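Local coordinates for protein putative phophotriesterase (Proteus mirabilis, PDB 3RHG) that binds a pair of zinc ions in an amidohydrolase barrel and probably hydrolyses ester bonds, at residues Val119-Ile127 against Arg160-Ser170; Arg205-Thr216 against Tyr239-Val248. All blocks are in the same frame, centred on the assembly; numbering follows the deposited sequence.

Both contacts belong to the same eight-stranded parallel barrel, with centres about 19 Å apart, and follow one another along the chain: contact 1 closes at S170 before contact 2 opens at R205. Contact 1 joins neighbouring strands 118-123 and 163-168 about 8 Å from the chain centre and carries E166 into the two-zinc site. Contact 2 lies farther out, about 17 Å from that centre, where helices 207-217 and 237-245 pack side by side in the outer layer. The layers meet where V169 CG2 touches V210 CG2 at 4.0 Å, and helix 175-188 borders both contacts. Contact 1 thus supplies a bridging ligand of the zinc pair, while contact 2 joins outer-layer neighbours, largely by salt bridges.

Contact 1. Residues Val119-Ile127 against Arg160-Ser170; sequences VVASSGLYI and RAGMIGEIGVS. With ZN (zinc ion), chain B; ZN (zinc ion), chain C; CAC (cacodylate ion), chain E.
Oxygen O2 of a cacodylate ion, probably from the crystallisation liquor, is gripped twice: Y126 OH donates a hydrogen bond to it at 2.5 Å, and it also binds the zinc ion of chain C, which E166 OE1 ligates at 1.9 Å. E166 OE2 binds the zinc ion of chain B at 2.1 Å, so the one carboxylate bridges both metals. H23, H25 and D294 add ligands to the chain B zinc; H199 and H229 complete the chain C site. The Y126 and E166 side chains run alongside each other, pointing the same way, with ring and carboxylate planes 74° apart. For E166, chi1 of 59° sets CG between the backbone N and carbonyl carbon, and the extended chain beyond delivers both oxygens to the metals. The backbone O of E166 meets the edge of the Y126 ring in its plane, 3.9 Å from CD1.

These groups stand at the C-terminal ends of neighbouring parallel strands, where the metal centre of an amidohydrolase TIM barrel lies. S122 and S123 pair with M163 and I164: S123 N donates to M163 O, and G165 N to S123 O. The second donor stands 58° out of the carbonyl plane, whereas farther along G168 N reaches L125 O in plane, on a lone pair. Between them the peptide preceding E166 is cis, and water 2 donates to both G124 O and E166 O.

On the S122/M163 face, M163 CE lies 3.4 Å from S122 OG, whose hydrogen-bond partner is D94 O. The S123/I164 face turns to the other side; S123 OG bonds E149, and S123 CB packs against A161 CB. Past the end of its own strand, I127 rests CG2 3.6 Å from G168 CA.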
# COMPACT_ATOMS: atom_id res chain seq x y z
N VAL A 119 8.36 -26.09 11.36
CA VAL A 119 7.14 -25.36 11.68
C VAL A 119 6.92 -25.43 13.19
O VAL A 119 6.88 -26.52 13.77
CB VAL A 119 5.92 -25.96 10.96
CG1 VAL A 119 4.63 -25.27 11.43
CG2 VAL A 119 6.07 -25.82 9.46
N VAL A 120 6.81 -24.26 13.81
CA VAL A 120 6.63 -24.19 15.25
C VAL A 120 5.17 -23.81 15.54
O VAL A 120 4.66 -22.81 14.98
CB VAL A 120 7.61 -23.17 15.88
CG1 VAL A 120 7.35 -23.00 17.37
CG2 VAL A 120 9.10 -23.55 15.58
N ALA A 121 4.51 -24.61 16.38
CA ALA A 121 3.14 -24.28 16.83
C ALA A 121 3.20 -23.49 18.14
O ALA A 121 4.23 -23.47 18.84
CB ALA A 121 2.30 -25.55 17.00
N SER A 122 2.08 -22.84 18.46
CA SER A 122 2.00 -22.00 19.64
C SER A 122 0.87 -22.44 20.54
O SER A 122 -0.11 -23.08 20.10
CB SER A 122 1.80 -20.53 19.26
OG SER A 122 2.90 -20.06 18.51
N SER A 123 1.01 -22.07 21.82
CA SER A 123 -0.01 -22.29 22.83
C SER A 123 -0.22 -20.99 23.59
O SER A 123 0.71 -20.48 24.23
CB SER A 123 0.44 -23.39 23.81
OG SER A 123 -0.49 -23.51 24.88
N GLY A 124 -1.44 -20.48 23.61
CA GLY A 124 -1.70 -19.25 24.37
C GLY A 124 -3.08 -18.73 24.07
O GLY A 124 -3.52 -18.79 22.93
N LEU A 125 -3.75 -18.17 25.08
CA LEU A 125 -5.10 -17.68 24.86
C LEU A 125 -5.07 -16.28 24.27
O LEU A 125 -4.21 -15.45 24.61
CB LEU A 125 -5.92 -17.73 26.16
CG LEU A 125 -6.04 -19.15 26.75
CD1 LEU A 125 -6.81 -19.16 28.05
CD2 LEU A 125 -6.69 -20.07 25.74
N TYR A 126 -6.02 -16.02 23.37
CA TYR A 126 -6.07 -14.77 22.63
C TYR A 126 -6.95 -13.75 23.39
O TYR A 126 -7.15 -13.90 24.61
CB TYR A 126 -6.59 -15.07 21.21
CG TYR A 126 -6.42 -13.97 20.21
CD1 TYR A 126 -5.18 -13.35 20.04
CD2 TYR A 126 -7.48 -13.55 19.41
CE1 TYR A 126 -5.00 -12.34 19.11
CE2 TYR A 126 -7.32 -12.54 18.49
CZ TYR A 126 -6.07 -11.95 18.32
OH TYR A 126 -5.94 -10.94 17.41
N ILE A 127 -7.44 -12.71 22.72
CA ILE A 127 -8.19 -11.66 23.42
C ILE A 127 -9.58 -12.13 23.86
O ILE A 127 -10.12 -13.09 23.32
CB ILE A 127 -8.30 -10.35 22.59
CG1 ILE A 127 -9.01 -10.61 21.26
CG2 ILE A 127 -6.92 -9.75 22.36
CD1 ILE A 127 -9.32 -9.30 20.45
N ARG A 160 3.50 -31.04 19.77
CA ARG A 160 3.71 -30.03 20.83
C ARG A 160 3.92 -28.65 20.25
O ARG A 160 4.39 -28.51 19.12
CB ARG A 160 4.95 -30.40 21.66
CG ARG A 160 4.72 -31.67 22.49
CD ARG A 160 6.03 -32.37 22.86
NE ARG A 160 6.92 -31.43 23.54
CZ ARG A 160 8.14 -31.74 23.96
NH1 ARG A 160 8.88 -30.83 24.57
NH2 ARG A 160 8.63 -32.97 23.74
N ALA A 161 3.60 -27.64 21.06
CA ALA A 161 3.92 -26.25 20.77
C ALA A 161 5.36 -25.94 21.16
O ALA A 161 5.95 -26.59 22.04
CB ALA A 161 2.97 -25.32 21.54
N GLY A 162 5.91 -24.89 20.55
CA GLY A 162 7.27 -24.45 20.88
C GLY A 162 7.35 -22.97 21.23
O GLY A 162 8.44 -22.45 21.47
N MET A 163 6.19 -22.29 21.27
CA MET A 163 6.12 -20.88 21.69
C MET A 163 4.85 -20.67 22.49
O MET A 163 3.82 -21.31 22.24
CB MET A 163 6.05 -19.92 20.48
CG MET A 163 6.15 -18.44 20.88
SD MET A 163 6.39 -17.36 19.44
CE MET A 163 4.67 -17.20 18.86
N ILE A 164 4.94 -19.78 23.47
CA ILE A 164 3.76 -19.37 24.23
C ILE A 164 3.23 -18.10 23.59
O ILE A 164 3.95 -17.11 23.46
CB ILE A 164 4.11 -19.12 25.71
CG1 ILE A 164 4.65 -20.41 26.36
CG2 ILE A 164 2.88 -18.58 26.47
CD1 ILE A 164 5.31 -20.19 27.73
N GLY A 165 1.98 -18.13 23.13
CA GLY A 165 1.41 -16.95 22.47
C GLY A 165 0.51 -17.33 21.31
O GLY A 165 0.21 -18.51 21.15
N GLU A 166 0.06 -16.34 20.54
CA GLU A 166 0.19 -14.93 20.91
C GLU A 166 -0.85 -14.58 21.99
O GLU A 166 -2.06 -14.83 21.82
CB GLU A 166 0.07 -14.01 19.69
CG GLU A 166 -1.22 -14.10 18.89
CD GLU A 166 -1.23 -13.08 17.75
OE1 GLU A 166 -1.18 -11.87 18.04
OE2 GLU A 166 -1.26 -13.47 16.57
N ILE A 167 -0.36 -14.07 23.12
CA ILE A 167 -1.20 -13.86 24.30
C ILE A 167 -2.00 -12.58 24.09
O ILE A 167 -1.43 -11.51 23.86
CB ILE A 167 -0.38 -13.76 25.59
CG1 ILE A 167 0.50 -15.01 25.77
CG2 ILE A 167 -1.30 -13.53 26.83
CD1 ILE A 167 -0.30 -16.33 25.91
N GLY A 168 -3.32 -12.67 24.21
CA GLY A 168 -4.17 -11.53 23.84
C GLY A 168 -4.23 -10.41 24.87
O GLY A 168 -4.80 -10.59 25.97
N VAL A 169 -3.70 -9.24 24.51
CA VAL A 169 -3.94 -8.01 25.26
C VAL A 169 -4.73 -7.10 24.32
O VAL A 169 -4.21 -6.64 23.30
CB VAL A 169 -2.62 -7.29 25.68
CG1 VAL A 169 -2.90 -5.93 26.37
CG2 VAL A 169 -1.75 -8.19 26.56
N SER A 170 -6.02 -6.89 24.61
CA SER A 170 -6.86 -6.12 23.72
C SER A 170 -6.74 -4.62 24.06
O SER A 170 -6.10 -4.27 25.05
CB SER A 170 -8.33 -6.54 23.87
OG SER A 170 -8.85 -6.02 25.09
ZN ZN B . -0.63 -12.78 14.65
ZN ZN C . -1.96 -10.27 17.32
AS CAC E . -3.49 -11.18 14.79
O1 CAC E . -1.78 -11.24 14.51
O2 CAC E . -3.64 -10.58 16.41
C1 CAC E . -4.27 -9.85 13.63
C2 CAC E . -4.35 -12.92 14.65
O HOH W 1 5.90 -26.71 17.67
O HOH W 2 -3.25 -17.15 20.57
O HOH W 3 -5.50 -13.22 26.81

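Contact 2. Residues Arg205-Thr216 against Tyr239-Val248; sequences RRGDEVLDILLT and YQCKMLDRGV
Helices 207-216 and 239-245 run nearly parallel, their axes 9° apart and 10.5 Å at closest approach, staggered so that G207 is level with M243 and L211 with R246. Y239 OH accepts a hydrogen bond from G207 N, which meets the ring at its edge, in plane. R205 CD sits over the centre of one ring face, 3.6 Å from the centroid and 12° off the normal, a CH-pi contact; M243 CG, from Y239's own helix, lies at the opposite face, offset toward the rim. R205 NE forms a salt bridge to D236. G207 has no side chain, and M243 SD lies 3.5 Å from G207 C.

Farther along, D208, D212, K242 and R246 form a salt-bridge network. K242 NZ meets D208 OD2 on its syn side at 2.7 Å, while R246 NH1 reaches D208 OD1 from the anti side at 2.9 Å. Water 4 bridges D208 OD1 and K242 NZ. Both terminal nitrogens of R246 converge end-on upon D212 OD1, each at 3.0 Å, NH2 using its anti lone pair and NH1 coming from above the carboxylate plane (41° out). L211 CB lies over the centre of one R246 guanidinium face. With CG anti to the carbonyl carbon, a bend at chi3 turns this guanidinium toward the two aspartates.

Beneath the charges, L211 CD2 meets V248 CG1 tip to tip at 3.8 Å, and the L215 side chain crosses V248 obliquely, its CD1 4.0 Å from V248 CG1. V248 also touches strand 225-227, placing this pair among the parallel outer helices of a TIM barrel.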
# COMPACT_ATOMS: atom_id res chain seq x y z
N ARG A 205 -0.38 2.26 23.67
CA ARG A 205 0.94 2.20 24.28
C ARG A 205 0.85 1.51 25.64
O ARG A 205 1.10 2.12 26.67
CB ARG A 205 1.49 3.61 24.42
CG ARG A 205 1.54 4.36 23.10
CD ARG A 205 2.61 3.82 22.16
NE ARG A 205 2.68 4.61 20.91
CZ ARG A 205 1.99 4.37 19.80
NH1 ARG A 205 1.12 3.34 19.72
NH2 ARG A 205 2.15 5.15 18.74
N ARG A 206 0.47 0.23 25.63
CA ARG A 206 0.24 -0.49 26.88
C ARG A 206 1.46 -1.28 27.34
O ARG A 206 1.40 -2.07 28.29
CB ARG A 206 -0.96 -1.41 26.73
CG ARG A 206 -2.30 -0.64 26.74
CD ARG A 206 -3.44 -1.60 27.04
NE ARG A 206 -4.76 -0.98 26.91
CZ ARG A 206 -5.51 -0.61 27.94
NH1 ARG A 206 -5.04 -0.73 29.20
NH2 ARG A 206 -6.74 -0.11 27.75
N GLY A 207 2.59 -1.07 26.67
CA GLY A 207 3.77 -1.84 27.04
C GLY A 207 4.21 -1.78 28.49
O GLY A 207 4.56 -2.82 29.07
N ASP A 208 4.23 -0.60 29.11
CA ASP A 208 4.71 -0.53 30.49
C ASP A 208 3.81 -1.36 31.42
O ASP A 208 4.30 -2.07 32.30
CB ASP A 208 4.78 0.90 31.01
CG ASP A 208 6.16 1.50 30.90
OD1 ASP A 208 7.19 0.78 31.04
OD2 ASP A 208 6.22 2.74 30.70
N GLU A 209 2.49 -1.29 31.24
CA GLU A 209 1.64 -2.05 32.17
C GLU A 209 1.72 -3.56 31.93
O GLU A 209 1.69 -4.35 32.88
CB GLU A 209 0.21 -1.54 32.21
CG GLU A 209 -0.58 -2.00 31.10
CD GLU A 209 -2.04 -1.55 31.20
OE1 GLU A 209 -2.74 -1.81 32.22
OE2 GLU A 209 -2.47 -0.95 30.22
N VAL A 210 1.90 -3.97 30.67
CA VAL A 210 2.07 -5.38 30.38
C VAL A 210 3.39 -5.87 31.00
O VAL A 210 3.44 -6.95 31.61
CB VAL A 210 2.07 -5.63 28.86
CG1 VAL A 210 2.66 -6.99 28.51
CG2 VAL A 210 0.64 -5.44 28.30
N LEU A 211 4.46 -5.08 30.86
CA LEU A 211 5.75 -5.47 31.43
C LEU A 211 5.77 -5.35 32.96
O LEU A 211 6.49 -6.10 33.63
CB LEU A 211 6.91 -4.70 30.79
CG LEU A 211 7.04 -4.99 29.28
CD1 LEU A 211 8.27 -4.29 28.73
CD2 LEU A 211 7.12 -6.49 29.03
N ASP A 212 4.96 -4.46 33.52
CA ASP A 212 4.88 -4.44 34.98
C ASP A 212 4.33 -5.78 35.49
O ASP A 212 4.75 -6.26 36.53
CB ASP A 212 4.00 -3.29 35.49
CG ASP A 212 4.66 -1.94 35.36
OD1 ASP A 212 5.87 -1.87 35.05
OD2 ASP A 212 3.97 -0.94 35.56
N ILE A 213 3.40 -6.38 34.75
CA ILE A 213 2.93 -7.70 35.13
C ILE A 213 3.97 -8.79 34.86
O ILE A 213 4.32 -9.55 35.75
CB ILE A 213 1.56 -8.05 34.47
CG1 ILE A 213 0.44 -7.11 35.01
CG2 ILE A 213 1.22 -9.53 34.65
CD1 ILE A 213 -0.82 -7.12 34.14
N LEU A 214 4.49 -8.85 33.62
CA LEU A 214 5.37 -9.95 33.24
C LEU A 214 6.70 -9.90 33.95
O LEU A 214 7.21 -10.93 34.38
CB LEU A 214 5.62 -9.99 31.73
CG LEU A 214 4.40 -10.35 30.89
CD1 LEU A 214 4.72 -10.20 29.39
CD2 LEU A 214 3.96 -11.79 31.23
N LEU A 215 7.28 -8.70 34.04
CA LEU A 215 8.64 -8.58 34.56
C LEU A 215 8.66 -8.29 36.06
O LEU A 215 9.32 -9.00 36.81
CB LEU A 215 9.43 -7.51 33.79
CG LEU A 215 9.39 -7.64 32.26
CD1 LEU A 215 10.26 -6.56 31.59
CD2 LEU A 215 9.87 -9.05 31.85
N THR A 216 7.96 -7.25 36.49
CA THR A 216 8.03 -6.81 37.88
C THR A 216 7.30 -7.80 38.79
O THR A 216 7.85 -8.25 39.79
CB THR A 216 7.46 -5.38 38.04
OG1 THR A 216 8.07 -4.52 37.07
CG2 THR A 216 7.75 -4.83 39.44
N TYR A 239 8.77 5.77 23.52
CA TYR A 239 8.08 4.58 24.01
C TYR A 239 8.85 3.30 23.66
O TYR A 239 9.07 2.42 24.50
CB TYR A 239 6.71 4.49 23.36
CG TYR A 239 5.97 3.18 23.56
CD1 TYR A 239 5.39 2.87 24.80
CD2 TYR A 239 5.78 2.29 22.51
CE1 TYR A 239 4.66 1.69 24.98
CE2 TYR A 239 5.06 1.10 22.68
CZ TYR A 239 4.49 0.82 23.92
OH TYR A 239 3.73 -0.33 24.10
N GLN A 240 9.25 3.18 22.40
CA GLN A 240 9.91 1.95 21.97
C GLN A 240 11.24 1.74 22.69
O GLN A 240 11.52 0.64 23.16
CB GLN A 240 10.06 1.88 20.46
CG GLN A 240 8.71 1.82 19.73
CD GLN A 240 8.80 1.20 18.34
OE1 GLN A 240 9.81 1.35 17.65
NE2 GLN A 240 7.76 0.48 17.93
N CYS A 241 12.05 2.79 22.82
CA CYS A 241 13.29 2.66 23.59
C CYS A 241 13.04 2.35 25.07
O CYS A 241 13.82 1.64 25.71
CB CYS A 241 14.16 3.92 23.42
SG CYS A 241 14.79 4.09 21.75
N LYS A 242 11.95 2.89 25.64
CA LYS A 242 11.60 2.60 27.02
C LYS A 242 11.34 1.09 27.18
O LYS A 242 11.76 0.47 28.17
CB LYS A 242 10.34 3.39 27.40
CG LYS A 242 10.01 3.44 28.88
CD LYS A 242 8.74 4.30 29.09
CE LYS A 242 8.72 5.03 30.42
NZ LYS A 242 8.40 4.12 31.55
N MET A 243 10.68 0.49 26.19
CA MET A 243 10.40 -0.95 26.25
C MET A 243 11.69 -1.74 26.08
O MET A 243 11.95 -2.70 26.81
CB MET A 243 9.40 -1.35 25.15
CG MET A 243 8.02 -0.71 25.28
SD MET A 243 7.21 -0.97 26.88
CE MET A 243 7.47 0.61 27.70
N LEU A 244 12.49 -1.34 25.10
CA LEU A 244 13.75 -2.05 24.86
C LEU A 244 14.65 -1.97 26.09
O LEU A 244 15.38 -2.93 26.41
CB LEU A 244 14.45 -1.48 23.63
CG LEU A 244 13.74 -1.74 22.28
CD1 LEU A 244 14.14 -0.71 21.21
CD2 LEU A 244 14.02 -3.15 21.79
N ASP A 245 14.60 -0.84 26.78
CA ASP A 245 15.47 -0.68 27.95
C ASP A 245 15.06 -1.62 29.09
O ASP A 245 15.87 -1.91 29.98
CB ASP A 245 15.49 0.77 28.43
CG ASP A 245 16.31 1.67 27.55
OD1 ASP A 245 17.09 1.14 26.72
OD2 ASP A 245 16.18 2.91 27.69
N ARG A 246 13.82 -2.12 29.05
CA ARG A 246 13.38 -3.10 30.02
C ARG A 246 13.81 -4.52 29.64
O ARG A 246 13.59 -5.48 30.40
CB ARG A 246 11.85 -3.00 30.27
CG ARG A 246 11.46 -1.63 30.82
CD ARG A 246 9.99 -1.54 31.21
NE ARG A 246 9.72 -2.38 32.37
CZ ARG A 246 8.55 -2.41 33.00
NH1 ARG A 246 7.55 -1.64 32.57
NH2 ARG A 246 8.39 -3.20 34.06
N GLY A 247 14.44 -4.66 28.48
CA GLY A 247 15.12 -5.91 28.15
C GLY A 247 14.41 -6.83 27.17
O GLY A 247 14.95 -7.87 26.79
N VAL A 248 13.19 -6.46 26.76
CA VAL A 248 12.38 -7.33 25.92
C VAL A 248 12.67 -7.12 24.44
O VAL A 248 13.35 -6.16 24.06
CB VAL A 248 10.86 -7.11 26.18
CG1 VAL A 248 10.56 -7.37 27.66
CG2 VAL A 248 10.40 -5.71 25.68
O HOH W 4 9.45 1.85 32.30